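Local coordinates for protein TRAS1 ORF2p (Bombyx mori, PDB 1WDU) that serves as the endonuclease domain of a telomere-specific non-LTR retrotransposon protein and probably nicks target DNA to start insertion, at residues A[120-125]-A[209-214]; A[132-137]-A[171-176]; A[155-160]-A[166-171]; A[159-164]-A[183-188]. The protein carries 1 engineered substitution. All coordinates share one frame; numbering follows the deposited sequence.

Contact 1: A[120-125]-A[209-214]; sequences VSYYFE and VTFCTE. With PO4 (phosphate ion), chain C.
The rings of Tyr122 and Phe211 meet obliquely, with centroids 5.9 Å apart and planes inclined at 38°, too skewed for a stack and too flat for a T-shape. They project from the larger sheet of the DNase I-like alpha/beta sandwich, from strands 116-123 and 204-212, which are separated by strand 149-154; a nearest CA pair of 9.6 Å, Tyr122 to Val209, agrees with one strand lying between. One face of the Phe124 ring carries Tyr122 CD2, offset toward the rim and 3.5 Å above the plane. Phe211 is in turn stacked on Phe151 of the middle strand.

The touching is done by the phenol end of Tyr122. Its CG is wedged between backbone N and carbonyl carbon (chi1 68°), which sends the ring across the intervening strand: CE1 comes to 3.9 Å from Phe211 CE2, and OH to 3.4 Å from Val209 CB. All three residues are buried.

Neighbouring Tyr123 takes no part in this crossing and instead meets a phosphate ion, probably from the crystallisation liquor, that is also bonded to His234. Oxygen O3 of the ion lies in plane at the edge of the Tyr123 ring and accepts a hydrogen bond from Tyr123 OH at 2.7 Å.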
# COMPACT_ATOMS: atom_id res chain seq x y z
N VAL A 120 -4.47 4.58 -0.58
CA VAL A 120 -3.33 5.21 0.06
C VAL A 120 -2.15 4.27 0.15
O VAL A 120 -2.29 3.09 0.46
CB VAL A 120 -3.72 5.78 1.46
CG1 VAL A 120 -4.86 5.01 2.04
CG2 VAL A 120 -2.51 5.78 2.40
N SER A 121 -0.98 4.80 -0.19
CA SER A 121 0.26 4.05 -0.12
C SER A 121 1.06 4.76 0.96
O SER A 121 1.19 5.98 0.94
CB SER A 121 1.02 4.08 -1.45
OG SER A 121 2.21 3.31 -1.37
N TYR A 122 1.58 4.00 1.91
CA TYR A 122 2.32 4.57 3.02
C TYR A 122 3.62 3.84 3.34
O TYR A 122 3.81 2.68 2.97
CB TYR A 122 1.45 4.57 4.27
CG TYR A 122 1.16 3.18 4.81
CD1 TYR A 122 -0.00 2.49 4.46
CD2 TYR A 122 2.07 2.55 5.67
CE1 TYR A 122 -0.26 1.21 4.97
CE2 TYR A 122 1.82 1.27 6.18
CZ TYR A 122 0.65 0.61 5.82
OH TYR A 122 0.42 -0.65 6.34
N TYR A 123 4.49 4.53 4.06
CA TYR A 123 5.77 4.00 4.50
C TYR A 123 6.16 4.69 5.82
O TYR A 123 6.29 5.91 5.89
CB TYR A 123 6.84 4.23 3.44
CG TYR A 123 8.21 3.79 3.90
CD1 TYR A 123 9.13 4.72 4.41
CD2 TYR A 123 8.58 2.45 3.89
CE1 TYR A 123 10.36 4.32 4.90
CE2 TYR A 123 9.80 2.03 4.37
CZ TYR A 123 10.69 2.97 4.87
OH TYR A 123 11.91 2.56 5.36
N PHE A 124 6.35 3.89 6.86
CA PHE A 124 6.73 4.38 8.18
C PHE A 124 8.18 3.96 8.47
O PHE A 124 8.48 2.76 8.50
CB PHE A 124 5.79 3.79 9.24
CG PHE A 124 4.31 4.05 8.99
CD1 PHE A 124 3.35 3.22 9.55
CD2 PHE A 124 3.89 5.12 8.19
CE1 PHE A 124 1.99 3.45 9.33
CE2 PHE A 124 2.54 5.36 7.95
CZ PHE A 124 1.58 4.51 8.53
N GLU A 125 9.06 4.93 8.69
CA GLU A 125 10.46 4.63 8.99
C GLU A 125 10.49 3.69 10.19
O GLU A 125 9.67 3.83 11.10
CB GLU A 125 11.25 5.88 9.37
CG GLU A 125 10.69 7.17 8.82
CD GLU A 125 10.99 7.33 7.37
OE1 GLU A 125 11.87 6.59 6.86
OE2 GLU A 125 10.35 8.21 6.74
N VAL A 209 1.52 -4.11 5.76
CA VAL A 209 0.11 -4.31 6.07
C VAL A 209 -0.81 -3.66 5.04
O VAL A 209 -0.45 -2.65 4.43
CB VAL A 209 -0.27 -3.75 7.49
CG1 VAL A 209 -1.51 -4.45 8.02
CG2 VAL A 209 0.89 -3.92 8.46
N THR A 210 -1.97 -4.28 4.84
CA THR A 210 -2.99 -3.79 3.93
C THR A 210 -4.29 -3.82 4.72
O THR A 210 -4.65 -4.86 5.28
CB THR A 210 -3.17 -4.71 2.70
OG1 THR A 210 -1.91 -4.93 2.06
CG2 THR A 210 -4.14 -4.09 1.70
N PHE A 211 -4.99 -2.70 4.79
CA PHE A 211 -6.24 -2.67 5.54
C PHE A 211 -7.23 -1.74 4.87
O PHE A 211 -6.86 -0.86 4.10
CB PHE A 211 -5.97 -2.27 7.00
CG PHE A 211 -5.07 -1.08 7.18
CD1 PHE A 211 -5.60 0.21 7.25
CD2 PHE A 211 -3.71 -1.24 7.35
CE1 PHE A 211 -4.78 1.31 7.51
CE2 PHE A 211 -2.88 -0.13 7.60
CZ PHE A 211 -3.42 1.14 7.68
N CYS A 212 -8.51 -1.94 5.17
CA CYS A 212 -9.56 -1.14 4.55
C CYS A 212 -10.78 -0.97 5.43
O CYS A 212 -10.94 -1.67 6.43
CB CYS A 212 -10.01 -1.83 3.27
SG CYS A 212 -10.66 -3.51 3.58
N THR A 213 -11.64 -0.04 5.04
CA THR A 213 -12.88 0.20 5.76
C THR A 213 -13.72 -1.07 5.61
O THR A 213 -13.50 -1.86 4.69
CB THR A 213 -13.65 1.38 5.14
OG1 THR A 213 -13.65 1.23 3.71
CG2 THR A 213 -12.99 2.69 5.51
N GLU A 214 -14.68 -1.27 6.51
CA GLU A 214 -15.53 -2.46 6.49
C GLU A 214 -16.20 -2.72 5.14
O GLU A 214 -16.17 -3.84 4.63
CB GLU A 214 -16.60 -2.35 7.59
CG GLU A 214 -17.64 -3.47 7.64
CD GLU A 214 -17.06 -4.80 8.09
OE1 GLU A 214 -16.41 -4.83 9.16
OE2 GLU A 214 -17.26 -5.82 7.39
P PO4 C . 12.94 -0.61 4.78
O1 PO4 C . 14.19 -0.11 5.59
O2 PO4 C . 13.02 -2.07 4.39
O3 PO4 C . 11.64 -0.17 5.46
O4 PO4 C . 12.99 0.20 3.47

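Contact 2: A[132-137]-A[171-176]; sequences SYLEQI and GDQLMG
Leu134 points from helix 131-142 toward helix 169-181 and spreads its two methyl groups over Gln173 and Leu174. This is helix-to-helix packing in an outer helical layer of the four-layered alpha/beta sandwich, and it is narrow: the two segments bury 145 Å² in all, with Leu134 contributing about half.

The branches divide the work. With CG anti to the carbonyl carbon (chi1 -65°) and CD1 extended beyond it, the side chain reaches out from its own helix as a short arm. CD1 ends against the backbone of the partner helix, 3.6 Å from Gln173 O. The Leu134 and Gln173 side chains cross at about a right angle; CD1 touches Gln173 CB most closely, at 3.7 Å, and has Gln173 OE1 farther off, at 4.0 Å. CD2 turns the other way to Leu174, where the two side chains run obliquely past each other.

Leu174 starts off to the side, but its CG lies anti to the backbone N (chi1 179°), and this swings CD1 round to the leucine of the other helix. The CA atoms of Leu134 and Leu174 are 6.9 Å apart, and these two residues face each other where the segments come nearest.

Other residues extend the seam. Leu134 also touches Thr177, whose hydroxyl bonds to Gln173 O, and Ile137 packs on Leu181. At the outer margin Gln173 NE2 makes a weak hydrogen bond to Glu131. The apolar centre of the contact is the methyl pair Leu134 CD2 and Leu174 CD1, 3.8 Å apart.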
# COMPACT_ATOMS: atom_id res chain seq x y z
N SER A 132 3.07 10.07 14.89
CA SER A 132 2.67 11.06 13.88
C SER A 132 2.06 10.41 12.64
O SER A 132 1.18 11.00 12.00
CB SER A 132 3.86 11.94 13.48
OG SER A 132 4.92 11.18 12.93
N TYR A 133 2.52 9.21 12.31
CA TYR A 133 1.98 8.51 11.15
C TYR A 133 0.57 7.99 11.43
O TYR A 133 -0.27 7.91 10.53
CB TYR A 133 2.90 7.34 10.77
CG TYR A 133 4.32 7.77 10.45
CD1 TYR A 133 5.40 6.95 10.75
CD2 TYR A 133 4.57 9.00 9.83
CE1 TYR A 133 6.71 7.34 10.45
CE2 TYR A 133 5.88 9.40 9.52
CZ TYR A 133 6.94 8.56 9.84
OH TYR A 133 8.22 8.94 9.54
N LEU A 134 0.29 7.64 12.69
CA LEU A 134 -1.03 7.16 13.05
C LEU A 134 -2.03 8.32 12.95
O LEU A 134 -3.19 8.13 12.57
CB LEU A 134 -1.03 6.56 14.46
CG LEU A 134 -0.19 5.30 14.66
CD1 LEU A 134 -0.33 4.80 16.09
CD2 LEU A 134 -0.63 4.22 13.68
N GLU A 135 -1.56 9.53 13.28
CA GLU A 135 -2.38 10.74 13.20
C GLU A 135 -2.72 11.00 11.74
O GLU A 135 -3.85 11.37 11.40
CB GLU A 135 -1.64 11.96 13.76
CG GLU A 135 -1.19 11.86 15.21
CD GLU A 135 -0.35 13.06 15.64
OE1 GLU A 135 0.58 13.45 14.89
OE2 GLU A 135 -0.62 13.61 16.74
N GLN A 136 -1.74 10.80 10.86
CA GLN A 136 -1.97 11.00 9.43
C GLN A 136 -3.04 10.02 8.95
O GLN A 136 -3.86 10.36 8.10
CB GLN A 136 -0.69 10.80 8.63
CG GLN A 136 0.29 11.96 8.72
CD GLN A 136 1.62 11.64 8.05
OE1 GLN A 136 1.66 11.17 6.91
NE2 GLN A 136 2.71 11.88 8.76
N ILE A 137 -3.03 8.80 9.50
CA ILE A 137 -4.03 7.80 9.11
C ILE A 137 -5.39 8.31 9.54
O ILE A 137 -6.35 8.23 8.79
CB ILE A 137 -3.76 6.42 9.77
CG1 ILE A 137 -2.41 5.87 9.30
CG2 ILE A 137 -4.90 5.44 9.44
CD1 ILE A 137 -2.25 5.83 7.80
N GLY A 171 3.22 -2.57 16.47
CA GLY A 171 2.07 -3.28 15.94
C GLY A 171 0.84 -2.97 16.77
O GLY A 171 -0.25 -2.75 16.23
N ASP A 172 1.03 -2.94 18.10
CA ASP A 172 -0.04 -2.63 19.04
C ASP A 172 -0.63 -1.23 18.81
O ASP A 172 -1.85 -1.07 18.79
CB ASP A 172 0.48 -2.75 20.48
CG ASP A 172 0.57 -4.19 20.96
OD1 ASP A 172 1.07 -4.40 22.08
OD2 ASP A 172 0.13 -5.12 20.23
N GLN A 173 0.23 -0.22 18.64
CA GLN A 173 -0.26 1.14 18.39
C GLN A 173 -1.05 1.18 17.09
O GLN A 173 -2.12 1.79 17.03
CB GLN A 173 0.89 2.15 18.33
CG GLN A 173 1.53 2.45 19.70
CD GLN A 173 2.26 3.79 19.73
OE1 GLN A 173 1.66 4.85 19.51
NE2 GLN A 173 3.57 3.74 20.00
N LEU A 174 -0.52 0.54 16.05
CA LEU A 174 -1.21 0.50 14.75
C LEU A 174 -2.55 -0.21 14.90
O LEU A 174 -3.57 0.28 14.42
CB LEU A 174 -0.35 -0.21 13.69
CG LEU A 174 -0.94 -0.36 12.28
CD1 LEU A 174 -1.49 0.98 11.80
CD2 LEU A 174 0.13 -0.87 11.32
N MET A 175 -2.56 -1.37 15.55
CA MET A 175 -3.81 -2.11 15.76
C MET A 175 -4.82 -1.26 16.52
O MET A 175 -6.01 -1.27 16.21
CB MET A 175 -3.55 -3.41 16.55
CG MET A 175 -3.10 -4.60 15.70
SD MET A 175 -4.20 -4.93 14.29
CE MET A 175 -5.64 -5.67 15.11
N GLY A 176 -4.34 -0.53 17.53
CA GLY A 176 -5.21 0.32 18.32
C GLY A 176 -5.87 1.35 17.43
O GLY A 176 -7.07 1.59 17.51

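Contact 3: A[155-160]-A[166-171]; sequences ANAKST and EDDARG
Glu166 directs its CB away from the 155-160 segment and meets it through the backbone, its O lying 3.4 Å from Lys158 CB. Asp167 grips Thr160 twice through one oxygen: OD1 takes Thr160 N almost end-on at 2.6 Å (N-H...O angle 172°) and Thr160 OG1 on its syn lone pair at 2.9 Å.

Asp168 follows with a backbone bond, Asp168 N to Lys158 O. At a chi1 of 57° its CG stands close to both its own N and its own carbonyl, which lets OD1 accept two donors, Lys158 N at 3.0 Å and, within its own segment, Gly171 N at 2.7 Å.

Arg170 bends at chi3 to bring its guanidinium to two carbonyls. NE gives a nearly straight bond (167°) to Asn156 O at 2.6 Å, in the guanidinium plane, while NH2 reaches Ala155 O at 3.2 Å, tilted from that plane. At Gly171 the chain is very close: CA makes a CA-H...O contact of 3.2 Å with Lys158 O.

Asp168 is thus the N-cap of helix 169-181, tied to the loop that follows strand 149-154. Asp154 at the end of that strand, with Ala155 and Asn156 at the start of the loop, is consistent with the GDxN active-site motif of DNase I-like endonucleases.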
# COMPACT_ATOMS: atom_id res chain seq x y z
N ALA A 155 4.66 -0.82 7.37
CA ALA A 155 4.49 -0.20 8.67
C ALA A 155 5.69 -0.41 9.59
O ALA A 155 5.78 0.22 10.64
CB ALA A 155 3.24 -0.76 9.34
N ASN A 156 6.61 -1.29 9.18
CA ASN A 156 7.77 -1.60 10.02
C ASN A 156 7.25 -1.81 11.44
O ASN A 156 7.76 -1.22 12.39
CB ASN A 156 8.78 -0.45 10.00
CG ASN A 156 9.71 -0.50 8.81
OD1 ASN A 156 9.70 0.39 7.96
ND2 ASN A 156 10.52 -1.55 8.74
N ALA A 157 6.21 -2.62 11.57
CA ALA A 157 5.59 -2.92 12.86
C ALA A 157 5.11 -4.36 12.80
O ALA A 157 4.62 -4.82 11.77
CB ALA A 157 4.40 -1.97 13.11
N LYS A 158 5.24 -5.06 13.92
CA LYS A 158 4.87 -6.46 13.96
C LYS A 158 3.61 -6.74 14.73
O LYS A 158 3.39 -6.17 15.80
CB LYS A 158 6.02 -7.28 14.55
CG LYS A 158 7.36 -7.03 13.89
CD LYS A 158 8.43 -8.00 14.37
CE LYS A 158 9.72 -7.84 13.57
NZ LYS A 158 10.67 -8.97 13.80
N SER A 159 2.80 -7.63 14.19
CA SER A 159 1.57 -8.04 14.84
C SER A 159 1.08 -9.36 14.27
O SER A 159 1.06 -9.56 13.04
CB SER A 159 0.48 -6.99 14.66
OG SER A 159 -0.73 -7.48 15.19
N THR A 160 0.69 -10.27 15.16
CA THR A 160 0.20 -11.56 14.72
C THR A 160 -1.09 -11.38 13.93
O THR A 160 -1.51 -12.28 13.22
CB THR A 160 -0.04 -12.53 15.91
OG1 THR A 160 -0.94 -11.93 16.86
CG2 THR A 160 1.27 -12.84 16.60
N GLU A 166 5.38 -12.03 16.20
CA GLU A 166 4.86 -11.56 17.48
C GLU A 166 4.21 -10.18 17.37
O GLU A 166 4.22 -9.54 16.31
CB GLU A 166 5.98 -11.49 18.50
CG GLU A 166 7.11 -10.55 18.11
CD GLU A 166 8.17 -10.43 19.19
OE1 GLU A 166 7.88 -9.83 20.25
OE2 GLU A 166 9.29 -10.94 18.98
N ASP A 167 3.66 -9.72 18.49
CA ASP A 167 3.04 -8.40 18.55
C ASP A 167 3.99 -7.44 19.24
O ASP A 167 4.14 -7.52 20.46
CB ASP A 167 1.75 -8.41 19.38
CG ASP A 167 0.75 -9.43 18.90
OD1 ASP A 167 0.63 -9.64 17.67
OD2 ASP A 167 0.07 -10.02 19.76
N ASP A 168 4.65 -6.56 18.50
CA ASP A 168 5.53 -5.61 19.18
C ASP A 168 4.73 -4.36 19.51
O ASP A 168 3.55 -4.26 19.13
CB ASP A 168 6.79 -5.27 18.36
CG ASP A 168 6.48 -4.72 16.99
OD1 ASP A 168 5.42 -4.10 16.78
OD2 ASP A 168 7.34 -4.90 16.11
N ALA A 169 5.35 -3.41 20.20
CA ALA A 169 4.68 -2.19 20.62
C ALA A 169 4.17 -1.34 19.45
O ALA A 169 3.13 -0.69 19.55
CB ALA A 169 5.60 -1.38 21.51
N ARG A 170 4.91 -1.34 18.34
CA ARG A 170 4.48 -0.59 17.16
C ARG A 170 3.22 -1.24 16.57
O ARG A 170 2.25 -0.55 16.24
CB ARG A 170 5.61 -0.54 16.13
CG ARG A 170 6.68 0.51 16.46
CD ARG A 170 7.94 0.35 15.59
NE ARG A 170 7.76 0.72 14.19
CZ ARG A 170 7.78 1.96 13.70
NH1 ARG A 170 7.96 3.00 14.51
NH2 ARG A 170 7.64 2.16 12.40
N GLY A 171 3.22 -2.57 16.47
CA GLY A 171 2.07 -3.28 15.94
C GLY A 171 0.84 -2.97 16.77
O GLY A 171 -0.25 -2.75 16.23

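Contact 4: A[159-164]-A[183-188]; sequences STWWGS and LHILNE. Engineered in segment 159-164: Ser164 (natural residue Cys).
An ST turn, in which Ser159 OG accepts from Trp161 N, opens the tight bend that places Trp161 and Trp162 against Ile185 and Asn187. The same bend is closed by Ser159 O, which receives Trp162 N and Ser164 N from opposite faces of its plane, each at 3.0 Å. Ser164 is an engineered residue; its OG accepts Ser159 N along a straight bond of 3.0 Å and is also bonded to Arg206 O.

Ile185 makes the apolar contact with both tryptophans. Its CG1 leans to the backbone N side (chi1 -61°) and the chain runs on extended, which carries CD1 to the bend, 3.3 Å from Trp161 CB. That methyl also lies at the edge of the Trp162 indole, in plane, 3.9 Å from CE3, and the two side chains cross at about a right angle. On one indole face, offset toward the rim, Ser159 CB sits 3.2 Å above the plane.

Asn187 packs its CB on Trp162 CB at 3.7 Å, while its amide faces strand 204-212: OD1 accepts from Thr210 N and ND2 donates to Asp208 O. Its side chain thereby takes up the peptide groups of that strand just past the short strand 184-185. The ST turn thus packs the loop after strand 149-154 against strand 184-185 at the margin of the larger sheet, with Met175 of helix 169-181 joining Trp161, Trp162 and Ile185, in the DNase I-like sandwich.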
# COMPACT_ATOMS: atom_id res chain seq x y z
N SER A 159 2.80 -7.63 14.19
CA SER A 159 1.57 -8.04 14.84
C SER A 159 1.08 -9.36 14.27
O SER A 159 1.06 -9.56 13.04
CB SER A 159 0.48 -6.99 14.66
OG SER A 159 -0.73 -7.48 15.19
N THR A 160 0.69 -10.27 15.16
CA THR A 160 0.20 -11.56 14.72
C THR A 160 -1.09 -11.38 13.93
O THR A 160 -1.51 -12.28 13.22
CB THR A 160 -0.04 -12.53 15.91
OG1 THR A 160 -0.94 -11.93 16.86
CG2 THR A 160 1.27 -12.84 16.60
N TRP A 161 -1.72 -10.21 14.05
CA TRP A 161 -2.94 -9.96 13.30
C TRP A 161 -2.67 -9.92 11.79
O TRP A 161 -3.59 -10.05 10.99
CB TRP A 161 -3.62 -8.67 13.76
CG TRP A 161 -4.32 -8.83 15.05
CD1 TRP A 161 -3.91 -8.38 16.28
CD2 TRP A 161 -5.54 -9.54 15.27
NE1 TRP A 161 -4.80 -8.77 17.25
CE2 TRP A 161 -5.82 -9.48 16.65
CE3 TRP A 161 -6.44 -10.22 14.43
CZ2 TRP A 161 -6.95 -10.08 17.22
CZ3 TRP A 161 -7.56 -10.82 14.99
CH2 TRP A 161 -7.81 -10.74 16.37
N TRP A 162 -1.42 -9.70 11.41
CA TRP A 162 -1.05 -9.71 10.00
C TRP A 162 0.11 -10.70 9.78
O TRP A 162 1.00 -10.48 8.96
CB TRP A 162 -0.74 -8.30 9.46
CG TRP A 162 0.31 -7.48 10.17
CD1 TRP A 162 1.66 -7.59 10.06
CD2 TRP A 162 0.06 -6.38 11.06
NE1 TRP A 162 2.29 -6.61 10.82
CE2 TRP A 162 1.32 -5.86 11.45
CE3 TRP A 162 -1.09 -5.78 11.58
CZ2 TRP A 162 1.46 -4.77 12.32
CZ3 TRP A 162 -0.96 -4.69 12.44
CH2 TRP A 162 0.31 -4.20 12.80
N GLY A 163 0.06 -11.80 10.54
CA GLY A 163 1.02 -12.89 10.43
C GLY A 163 2.44 -12.78 10.95
O GLY A 163 3.25 -13.68 10.72
N SER A 164 2.74 -11.70 11.67
CA SER A 164 4.08 -11.51 12.21
C SER A 164 4.40 -12.54 13.30
O SER A 164 3.50 -13.16 13.87
CB SER A 164 4.21 -10.09 12.78
OG SER A 164 3.93 -9.12 11.79
N LEU A 183 -10.99 0.01 10.75
CA LEU A 183 -10.20 -0.51 9.64
C LEU A 183 -9.93 -2.00 9.84
O LEU A 183 -9.61 -2.44 10.95
CB LEU A 183 -8.89 0.28 9.51
CG LEU A 183 -9.10 1.77 9.21
CD1 LEU A 183 -7.77 2.51 9.20
CD2 LEU A 183 -9.79 1.92 7.86
N HIS A 184 -10.07 -2.78 8.77
CA HIS A 184 -9.88 -4.22 8.85
C HIS A 184 -8.71 -4.73 8.04
O HIS A 184 -8.52 -4.35 6.89
CB HIS A 184 -11.17 -4.90 8.40
CG HIS A 184 -12.37 -4.45 9.17
ND1 HIS A 184 -12.73 -5.01 10.38
CD2 HIS A 184 -13.27 -3.46 8.93
CE1 HIS A 184 -13.79 -4.38 10.85
NE2 HIS A 184 -14.14 -3.43 9.99
N ILE A 185 -7.92 -5.59 8.67
CA ILE A 185 -6.74 -6.18 8.07
C ILE A 185 -7.08 -7.11 6.92
O ILE A 185 -8.01 -7.92 7.02
CB ILE A 185 -5.92 -6.95 9.11
CG1 ILE A 185 -5.46 -5.98 10.21
CG2 ILE A 185 -4.71 -7.61 8.46
CD1 ILE A 185 -4.88 -6.66 11.43
N LEU A 186 -6.33 -6.99 5.84
CA LEU A 186 -6.52 -7.81 4.66
C LEU A 186 -5.48 -8.92 4.59
O LEU A 186 -5.70 -9.95 3.96
CB LEU A 186 -6.45 -6.94 3.39
CG LEU A 186 -7.71 -6.11 3.12
CD1 LEU A 186 -7.45 -5.01 2.10
CD2 LEU A 186 -8.81 -7.06 2.64
N ASN A 187 -4.34 -8.72 5.25
CA ASN A 187 -3.28 -9.72 5.25
C ASN A 187 -3.77 -11.12 5.58
O ASN A 187 -4.82 -11.30 6.21
CB ASN A 187 -2.19 -9.34 6.24
CG ASN A 187 -1.31 -8.23 5.73
OD1 ASN A 187 -1.79 -7.17 5.32
ND2 ASN A 187 -0.00 -8.46 5.76
N GLU A 188 -3.01 -12.11 5.14
CA GLU A 188 -3.32 -13.51 5.38
C GLU A 188 -2.08 -14.37 5.21
O GLU A 188 -1.12 -13.97 4.53
CB GLU A 188 -4.43 -13.97 4.43
CG GLU A 188 -5.82 -13.86 5.04
CD GLU A 188 -6.94 -13.95 4.03
OE1 GLU A 188 -6.99 -14.96 3.28
OE2 GLU A 188 -7.77 -13.02 3.98

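Along the chain, contacts 2, 3 and 4 all fall within the loop closed by contact 1, whose strands 116-123 and 204-212 flank strand 149-154 in the larger sheet. Contact 3 is nested inside contact 2 and shares Gly171 and helix 169-181 with it; contacts 3 and 4 share Ser159 and Thr160, and the segments of contacts 2 and 4 alternate. Centres lie between 10 and 14 Å apart. Trp162 CH2 of contact 4 meets both Leu174 CD2 and Gly171 CA at 3.7 Å, joining three contacts, and Phe124 of contact 1 packs on Tyr133 and Ile137 of contact 2. Sheet, helices and phosphate-side loop are packed together, consistent with a DNase I-like active-site framework.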